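Local structure of Csc2 (Thermofilum pendens, 4TXD) at residues L66-G71 / F230-V235. The protein probably binds CRISPR RNA as the Cas7-family backbone subunit of a type I-D interference complex, and carries a bound zinc ion. Numbering follows the deposited sequence.
Sequences LLRTEG and FSEVHV
Strands 65-68 and 232-235 pair antiparallel in the small three-stranded sheet of this Cas7-family protein, with strand 274-275 on the far side of 65-68. Leu67 and Val233 form the hydrogen-bonded pair, each N bonded to the other's O; past the strand end Thr69 N still reaches Ser231 O at 3.0 Å. Branched apolar residues suit the buried face, where Leu67 CD1 meets Val235 CG2 at 3.8 Å and Pro90 of strand 85-92 packs against both. The opposite face, with Leu66, Arg68, Glu232 and His234, is more polar. There Arg68 and Glu232 run side by side, and Glu232 OE1 sits over one face of the guanidinium, 2.9 Å from Arg68 NH1, so charge rather than a directed N-H makes the salt bridge. Glu232 has CG anti to the backbone N (chi1 177°) and an extended chain, which carries the carboxylate between arginine and histidine. His234 NE2 donates almost within its ring plane to the anti lone pair of Glu232 OE2, at 2.6 Å. Without the carboxylate, as with an alanine here, Arg68 would probably lose this counter-charge and the His234 ring an acceptor that helps fix its rotation. Two waters also link this carboxylate to the guanidinium by weak bonds at the arginine. Leu66 CD2 lies 3.4 Å from His234 CD2, oblique to the ring.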
loop_
_atom_site.group_PDB
_atom_site.type_symbol
_atom_site.label_atom_id
_atom_site.label_comp_id
_atom_site.label_asym_id
_atom_site.label_seq_id
_atom_site.Cartn_x
_atom_site.Cartn_y
_atom_site.Cartn_z
ATOM N N LEU A 66 -8.885 11.991 11.821
ATOM C CA LEU A 66 -9.979 12.671 11.139
ATOM C C LEU A 66 -10.242 12.005 9.791
ATOM O O LEU A 66 -9.342 11.898 8.961
ATOM C CB LEU A 66 -9.664 14.156 10.955
ATOM C CG LEU A 66 -9.078 14.906 12.154
ATOM C CD1 LEU A 66 -8.848 16.374 11.813
ATOM C CD2 LEU A 66 -9.965 14.768 13.382
ATOM N N LEU A 67 -11.305 11.557 9.574
ATOM C CA LEU A 67 -11.851 10.997 8.349
ATOM C C LEU A 67 -12.775 11.979 7.622
ATOM O O LEU A 67 -13.649 12.506 8.196
ATOM C CB LEU A 67 -12.597 9.691 8.578
ATOM C CG LEU A 67 -11.845 8.545 9.239
ATOM C CD1 LEU A 67 -12.708 7.334 9.517
ATOM C CD2 LEU A 67 -10.634 8.166 8.434
ATOM N N ARG A 68 -12.528 12.171 6.348
ATOM C CA ARG A 68 -13.354 13.023 5.517
ATOM C C ARG A 68 -13.738 12.319 4.243
ATOM O O ARG A 68 -12.947 11.677 3.657
ATOM C CB ARG A 68 -12.618 14.279 5.133
ATOM C CG ARG A 68 -12.187 15.107 6.279
ATOM C CD ARG A 68 -11.485 16.338 5.773
ATOM N NE ARG A 68 -12.191 17.523 6.136
ATOM C CZ ARG A 68 -11.824 18.322 7.121
ATOM N NH1 ARG A 68 -12.531 19.390 7.395
ATOM N NH2 ARG A 68 -10.750 18.047 7.825
ATOM N N THR A 69 -14.990 12.442 3.857
ATOM C CA THR A 69 -15.425 11.883 2.577
ATOM C C THR A 69 -14.748 12.626 1.428
ATOM O O THR A 69 -14.339 13.765 1.595
ATOM C CB THR A 69 -16.950 11.974 2.413
ATOM O OG1 THR A 69 -17.369 13.308 2.726
ATOM C CG2 THR A 69 -17.635 10.998 3.360
ATOM N N GLU A 70 -14.620 11.979 0.271
ATOM C CA GLU A 70 -14.108 12.652 -0.922
ATOM C C GLU A 70 -14.944 12.327 -2.154
ATOM O O GLU A 70 -14.534 11.527 -2.997
ATOM C CB GLU A 70 -12.653 12.270 -1.192
ATOM C CG GLU A 70 -11.707 13.456 -1.305
ATOM C CD GLU A 70 -11.146 13.886 0.040
ATOM O OE1 GLU A 70 -11.756 14.757 0.700
ATOM O OE2 GLU A 70 -10.090 13.349 0.435
ATOM N N GLY A 71 -16.112 12.948 -2.262
ATOM C CA GLY A 71 -16.949 12.753 -3.434
ATOM C C GLY A 71 -18.072 11.762 -3.206
ATOM O O GLY A 71 -18.002 10.927 -2.296
ATOM N N PHE A 230 -22.003 11.746 8.139
ATOM C CA PHE A 230 -20.636 11.328 8.453
ATOM C C PHE A 230 -19.632 11.836 7.426
ATOM O O PHE A 230 -18.612 11.201 7.176
ATOM C CB PHE A 230 -20.573 9.795 8.575
ATOM C CG PHE A 230 -21.438 9.250 9.679
ATOM C CD1 PHE A 230 -21.243 9.655 10.992
ATOM C CD2 PHE A 230 -22.450 8.336 9.408
ATOM C CE1 PHE A 230 -22.042 9.163 12.025
ATOM C CE2 PHE A 230 -23.244 7.840 10.431
ATOM C CZ PHE A 230 -23.045 8.253 11.739
ATOM N N SER A 231 -19.925 12.984 6.824
ATOM C CA SER A 231 -18.973 13.634 5.927
ATOM C C SER A 231 -17.622 13.852 6.638
ATOM O O SER A 231 -16.558 13.792 6.025
ATOM C CB SER A 231 -19.535 14.967 5.440
ATOM O OG SER A 231 -19.948 15.740 6.556
ATOM N N GLU A 232 -17.675 14.074 7.935
ATOM C CA GLU A 232 -16.490 14.176 8.759
ATOM C C GLU A 232 -16.657 13.386 10.064
ATOM O O GLU A 232 -17.648 13.455 10.681
ATOM C CB GLU A 232 -16.117 15.628 9.047
ATOM C CG GLU A 232 -14.944 15.757 9.964
ATOM C CD GLU A 232 -14.299 17.133 9.975
ATOM O OE1 GLU A 232 -14.362 17.855 9.002
ATOM O OE2 GLU A 232 -13.714 17.476 10.986
ATOM N N VAL A 233 -15.651 12.618 10.403
ATOM C CA VAL A 233 -15.668 11.777 11.564
ATOM C C VAL A 233 -14.391 11.924 12.361
ATOM O O VAL A 233 -13.355 11.884 11.824
ATOM C CB VAL A 233 -15.826 10.305 11.177
ATOM C CG1 VAL A 233 -15.782 9.429 12.388
ATOM C CG2 VAL A 233 -17.107 10.083 10.426
ATOM N N HIS A 234 -14.526 12.065 13.659
ATOM C CA HIS A 234 -13.378 12.142 14.525
ATOM C C HIS A 234 -13.247 10.871 15.324
ATOM O O HIS A 234 -14.010 10.639 16.199
ATOM C CB HIS A 234 -13.470 13.342 15.450
ATOM C CG HIS A 234 -13.515 14.643 14.731
ATOM N ND1 HIS A 234 -13.784 15.835 15.351
ATOM C CD2 HIS A 234 -13.329 14.933 13.434
ATOM C CE1 HIS A 234 -13.750 16.802 14.462
ATOM N NE2 HIS A 234 -13.475 16.280 13.293
ATOM N N VAL A 235 -12.276 10.065 14.957
ATOM C CA VAL A 235 -12.046 8.766 15.583
ATOM C C VAL A 235 -11.162 8.945 16.829
ATOM O O VAL A 235 -10.136 9.632 16.776
ATOM C CB VAL A 235 -11.380 7.796 14.594
ATOM C CG1 VAL A 235 -11.210 6.418 15.213
ATOM C CG2 VAL A 235 -12.208 7.714 13.299
HETATM O O HOH W 1 -11.926 19.330 10.736
HETATM O O HOH W 2 -15.010 18.252 6.566
#